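PDB 6I5S: bottromycin amidohydrolase from Streptomyces purpureus, which is a thiazoline-specific, two-zinc amidohydrolase that acts as gatekeeper of bottromycin biosynthesis, probably by hydrolysing an amide bond in the modified peptide precursor. Local coordinates for residues F360-A365 against G455-P460; L372-V377 against H408-P413. All coordinates share one frame; numbering follows the deposited sequence.

Contact 1: residues F360-A365 against G455-P460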
loop_
_atom_site.group_PDB
_atom_site.type_symbol
_atom_site.label_atom_id
_atom_site.label_comp_id
_atom_site.label_asym_id
_atom_site.label_seq_id
_atom_site.Cartn_x
_atom_site.Cartn_y
_atom_site.Cartn_z
ATOM N N PHE A 360 -3.121 2.572 -5.767
ATOM C CA PHE A 360 -2.977 1.126 -5.612
ATOM C C PHE A 360 -3.211 0.430 -6.953
ATOM O O PHE A 360 -2.447 -0.461 -7.364
ATOM C CB PHE A 360 -3.948 0.605 -4.556
ATOM C CG PHE A 360 -3.785 -0.844 -4.266
ATOM C CD1 PHE A 360 -2.736 -1.245 -3.480
ATOM C CD2 PHE A 360 -4.592 -1.799 -4.850
ATOM C CE1 PHE A 360 -2.516 -2.593 -3.205
ATOM C CE2 PHE A 360 -4.399 -3.155 -4.559
ATOM C CZ PHE A 360 -3.341 -3.544 -3.750
ATOM N N HIS A 361 -4.295 0.806 -7.631
ATOM C CA HIS A 361 -4.596 0.246 -8.944
ATOM C C HIS A 361 -3.631 0.739 -10.006
ATOM O O HIS A 361 -3.399 0.017 -10.976
ATOM C CB HIS A 361 -6.087 0.509 -9.238
ATOM C CG HIS A 361 -6.942 -0.228 -8.266
ATOM N ND1 HIS A 361 -7.138 -1.591 -8.370
ATOM C CD2 HIS A 361 -7.484 0.156 -7.089
ATOM C CE1 HIS A 361 -7.831 -1.996 -7.313
ATOM N NE2 HIS A 361 -8.029 -0.962 -6.512
ATOM N N LYS A 362 -3.074 1.934 -9.861
ATOM C CA LYS A 362 -1.985 2.332 -10.762
ATOM C C LYS A 362 -0.772 1.432 -10.613
ATOM O O LYS A 362 -0.082 1.139 -11.612
ATOM C CB LYS A 362 -1.578 3.772 -10.532
ATOM C CG LYS A 362 -2.603 4.809 -10.949
ATOM C CD LYS A 362 -1.925 6.146 -11.075
ATOM C CE LYS A 362 -2.888 7.227 -11.416
ATOM N NZ LYS A 362 -2.187 8.499 -11.792
ATOM N N GLU A 363 -0.503 0.960 -9.392
ATOM C CA GLU A 363 0.642 0.086 -9.200
ATOM C C GLU A 363 0.353 -1.297 -9.761
ATOM O O GLU A 363 1.232 -1.899 -10.376
ATOM C CB GLU A 363 1.004 -0.006 -7.721
ATOM C CG GLU A 363 2.250 -0.913 -7.430
ATOM C CD GLU A 363 3.513 -0.395 -7.979
ATOM O OE1 GLU A 363 3.469 0.696 -8.594
ATOM O OE2 GLU A 363 4.598 -1.098 -7.823
ATOM N N ILE A 364 -0.891 -1.796 -9.620
ATOM C CA ILE A 364 -1.267 -3.014 -10.352
ATOM C C ILE A 364 -1.050 -2.819 -11.848
ATOM O O ILE A 364 -0.514 -3.701 -12.532
ATOM C CB ILE A 364 -2.720 -3.415 -10.046
ATOM C CG1 ILE A 364 -2.760 -3.977 -8.593
ATOM C CG2 ILE A 364 -3.249 -4.458 -11.043
ATOM C CD1 ILE A 364 -4.149 -4.192 -8.094
ATOM N N ALA A 365 -1.416 -1.652 -12.365
ATOM C CA ALA A 365 -1.221 -1.396 -13.801
ATOM C C ALA A 365 0.269 -1.379 -14.179
ATOM O O ALA A 365 0.654 -1.923 -15.209
ATOM C CB ALA A 365 -1.899 -0.075 -14.176
ATOM N N GLY A 455 -13.777 4.539 -9.842
ATOM C CA GLY A 455 -13.247 3.602 -10.827
ATOM C C GLY A 455 -12.251 4.199 -11.809
ATOM O O GLY A 455 -11.454 3.450 -12.401
ATOM N N ALA A 456 -12.299 5.512 -12.030
ATOM C CA ALA A 456 -11.289 6.218 -12.799
ATOM C C ALA A 456 -10.054 6.399 -11.914
ATOM O O ALA A 456 -10.173 6.738 -10.724
ATOM C CB ALA A 456 -11.813 7.575 -13.238
ATOM N N LEU A 457 -8.884 6.187 -12.479
ATOM C CA LEU A 457 -7.693 6.301 -11.645
ATOM C C LEU A 457 -7.175 7.722 -11.583
ATOM O O LEU A 457 -6.257 8.003 -10.793
ATOM C CB LEU A 457 -6.598 5.367 -12.171
ATOM C CG LEU A 457 -7.016 3.886 -12.193
ATOM C CD1 LEU A 457 -5.816 3.018 -12.626
ATOM C CD2 LEU A 457 -7.608 3.381 -10.874
ATOM N N ASP A 458 -7.715 8.597 -12.436
ATOM C CA ASP A 458 -7.363 9.995 -12.525
ATOM C C ASP A 458 -8.626 10.724 -12.939
ATOM O O ASP A 458 -9.425 10.169 -13.696
ATOM C CB ASP A 458 -6.300 10.263 -13.591
ATOM C CG ASP A 458 -5.000 9.588 -13.285
ATOM O OD1 ASP A 458 -4.316 10.119 -12.387
ATOM O OD2 ASP A 458 -4.692 8.554 -13.928
ATOM N N PRO A 459 -8.813 11.963 -12.510
ATOM C CA PRO A 459 -9.981 12.743 -12.985
ATOM C C PRO A 459 -9.883 13.035 -14.474
ATOM O O PRO A 459 -8.882 13.598 -14.934
ATOM C CB PRO A 459 -9.927 14.020 -12.131
ATOM C CG PRO A 459 -8.590 14.033 -11.454
ATOM C CD PRO A 459 -8.053 12.650 -11.457
ATOM N N PRO A 460 -10.882 12.613 -15.274
ATOM C CA PRO A 460 -10.854 12.886 -16.723
ATOM C C PRO A 460 -11.057 14.352 -17.066
ATOM O O PRO A 460 -10.756 15.208 -16.240
ATOM C CB PRO A 460 -12.018 12.047 -17.266
ATOM C CG PRO A 460 -12.319 11.020 -16.175
ATOM C CD PRO A 460 -12.004 11.721 -14.903
#
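Lys362 meets Asp458 in a salt bridge that ties helix 358-369 to the end of the modelled chain. NZ donates to OD1 of Asp458 at 2.7 Å, through the syn lone pair, which faces the partner oxygen OD2. Extended beyond CG, the lysine carries its ammonium across to the aspartate, which it meets at about a right angle, and its CE passes 3.5 Å from Leu457 O. Beside this polar link, branched Leu457 fits against the helix. Its chi1 of -59° turns the branch toward the helix, where CD2 touches CB of His361 at 3.6 Å and CD1 lies 4.0 Å from CG of Lys362.

Further out, Phe285 O also accepts from Lys362 NZ, and Arg287 makes a long, weak ion pair with Asp458 OD2. The imidazole of His361 turns away from Leu457, giving NE2 to His109 O, while ND1 bonds a glycerol probably from the crystallisation liquor. Were an alanine to stand in place of Asp458, the Lys362 ammonium would probably lose its carboxylate mate and keep the Phe285 carbonyl. The contact thus divides its labour: an ammonium shared by carboxylate and carbonyl gives direction, and the aliphatic patch beside it needs none.

Contact 2: residues L372-V377 against H408-P413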
loop_
_atom_site.group_PDB
_atom_site.type_symbol
_atom_site.label_atom_id
_atom_site.label_comp_id
_atom_site.label_asym_id
_atom_site.label_seq_id
_atom_site.Cartn_x
_atom_site.Cartn_y
_atom_site.Cartn_z
ATOM N N LEU A 372 3.442 -8.967 -15.590
ATOM C CA LEU A 372 2.870 -9.822 -14.559
ATOM C C LEU A 372 1.430 -10.168 -14.918
ATOM O O LEU A 372 0.642 -9.303 -15.316
ATOM C CB LEU A 372 2.898 -9.123 -13.203
ATOM C CG LEU A 372 3.415 -9.984 -12.047
ATOM C CD1 LEU A 372 4.813 -10.334 -12.268
ATOM C CD2 LEU A 372 3.216 -9.259 -10.705
ATOM N N GLY A 373 1.066 -11.441 -14.750
ATOM C CA GLY A 373 -0.295 -11.859 -14.997
ATOM C C GLY A 373 -1.277 -11.504 -13.864
ATOM O O GLY A 373 -0.911 -10.990 -12.793
ATOM N N PHE A 374 -2.562 -11.831 -14.120
ATOM C CA PHE A 374 -3.627 -11.499 -13.186
ATOM C C PHE A 374 -3.416 -12.214 -11.851
ATOM O O PHE A 374 -3.511 -11.604 -10.780
ATOM C CB PHE A 374 -4.996 -11.875 -13.768
ATOM C CG PHE A 374 -6.105 -11.763 -12.780
ATOM C CD1 PHE A 374 -6.581 -10.525 -12.392
ATOM C CD2 PHE A 374 -6.687 -12.885 -12.229
ATOM C CE1 PHE A 374 -7.568 -10.419 -11.482
ATOM C CE2 PHE A 374 -7.708 -12.763 -11.290
ATOM C CZ PHE A 374 -8.141 -11.541 -10.925
ATOM N N GLY A 375 -3.154 -13.518 -11.909
ATOM C CA GLY A 375 -2.962 -14.296 -10.692
ATOM C C GLY A 375 -1.799 -13.797 -9.866
ATOM O O GLY A 375 -1.907 -13.674 -8.647
ATOM N N ALA A 376 -0.664 -13.510 -10.524
ATOM C CA ALA A 376 0.517 -13.032 -9.820
ATOM C C ALA A 376 0.255 -11.693 -9.146
ATOM O O ALA A 376 0.661 -11.466 -7.993
ATOM C CB ALA A 376 1.695 -12.931 -10.798
ATOM N N VAL A 377 -0.399 -10.777 -9.855
ATOM C CA VAL A 377 -0.586 -9.468 -9.249
ATOM C C VAL A 377 -1.643 -9.546 -8.145
ATOM O O VAL A 377 -1.520 -8.885 -7.091
ATOM C CB VAL A 377 -0.909 -8.430 -10.342
ATOM C CG1 VAL A 377 -2.339 -8.569 -10.824
ATOM C CG2 VAL A 377 -0.618 -7.048 -9.847
ATOM N N HIS A 408 -16.433 -10.767 -13.367
ATOM C CA HIS A 408 -15.099 -11.197 -12.995
ATOM C C HIS A 408 -14.136 -10.020 -13.170
ATOM O O HIS A 408 -14.189 -9.335 -14.204
ATOM C CB HIS A 408 -14.672 -12.397 -13.842
ATOM C CG HIS A 408 -13.448 -13.078 -13.318
ATOM N ND1 HIS A 408 -12.209 -12.479 -13.345
ATOM C CD2 HIS A 408 -13.279 -14.264 -12.689
ATOM C CE1 HIS A 408 -11.323 -13.279 -12.780
ATOM N NE2 HIS A 408 -11.945 -14.370 -12.371
ATOM N N PRO A 409 -13.279 -9.721 -12.182
ATOM C CA PRO A 409 -12.463 -8.501 -12.276
ATOM C C PRO A 409 -11.341 -8.584 -13.300
ATOM O O PRO A 409 -10.800 -7.537 -13.665
ATOM C CB PRO A 409 -11.917 -8.334 -10.850
ATOM C CG PRO A 409 -11.883 -9.720 -10.292
ATOM C CD PRO A 409 -13.091 -10.408 -10.887
ATOM N N ASP A 410 -11.005 -9.765 -13.805
ATOM C CA ASP A 410 -10.094 -9.858 -14.945
ATOM C C ASP A 410 -10.753 -9.509 -16.286
ATOM O O ASP A 410 -10.092 -9.612 -17.326
ATOM C CB ASP A 410 -9.497 -11.267 -15.017
ATOM C CG ASP A 410 -8.241 -11.338 -15.889
ATOM O OD1 ASP A 410 -7.665 -10.269 -16.242
ATOM O OD2 ASP A 410 -7.833 -12.475 -16.211
ATOM N N ASP A 411 -12.023 -9.117 -16.299
ATOM C CA ASP A 411 -12.682 -8.606 -17.500
ATOM C C ASP A 411 -13.200 -7.197 -17.243
ATOM O O ASP A 411 -13.336 -6.764 -16.096
ATOM C CB ASP A 411 -13.825 -9.519 -17.928
ATOM C CG ASP A 411 -13.330 -10.878 -18.437
ATOM O OD1 ASP A 411 -13.766 -11.931 -17.908
ATOM O OD2 ASP A 411 -12.482 -10.891 -19.362
ATOM N N GLY A 412 -13.463 -6.463 -18.315
ATOM C CA GLY A 412 -14.061 -5.160 -18.167
ATOM C C GLY A 412 -13.042 -4.057 -17.944
ATOM O O GLY A 412 -11.866 -4.312 -17.676
ATOM N N PRO A 413 -13.488 -2.798 -18.044
ATOM C CA PRO A 413 -12.539 -1.683 -18.193
ATOM C C PRO A 413 -11.841 -1.248 -16.926
ATOM O O PRO A 413 -10.791 -0.603 -17.008
ATOM C CB PRO A 413 -13.408 -0.545 -18.737
ATOM C CG PRO A 413 -14.849 -0.910 -18.304
ATOM C CD PRO A 413 -14.882 -2.406 -18.383
#
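Phe374 lays one ring face against the side chain of Asp410, joining the first turn of helix 374-381, whose N-cap is Gly373, to a type I beta turn running from His408 to Asp411. The turn belongs to the loop between strands 402-405 and 421-424. CB of Asp410 stands over the middle of the phenyl ring, 4.0 Å from its centroid and 9° off the normal, a CH-pi contact. The carboxylate continues from there back toward the root of the phenylalanine, lying only 8° from parallel to the ring, with its CG 3.8 Å from CG of Phe374. The two side chains therefore run antiparallel alongside one another. Phe374 can do this because its CG is anti to the backbone N (chi1 171°), which sends the ring out from the helix toward the turn.

A flat apolar ring suits this spot, offering a face to the methylene of Asp410 and its far rim to two more groups. CZ rests 4.2 Å from CG of Pro409, and CE2 approaches CE1 of His408 at 3.9 Å with the two rings inclined obliquely. Proline, its phi already restricted, fits the second position of the turn, and its ring also packs on Ile46 and Leu416. His408 gains a second aromatic neighbour in Tyr85, met edge-to-face. Asp410 remains exposed, so its charged end can keep water while its methylene covers the phenyl. The imidazole is fixed from within the turn: Asp410 N donates to His408 ND1 at 3.0 Å, nearly in the ring plane.

Contacts 1 and 2 hold two helices that follow each other in the chain, 358-369 and 374-381, to different later parts of the polypeptide: the loop after helix 431-444 and the loop after strand 402-405. Both segments of contact 2 fall between those of contact 1 in sequence. Their centres are about 14 Å apart, and the helices themselves join them where Ile364 CG2 packs on Val377 CG2 at 3.9 Å. Neither contact supplies a zinc ligand. In sequence, helix 358-369 of contact 1 starts ten residues after the zinc ligand Asp348, and the glycerol bound by His361 lies on the contact 1 side of this pair.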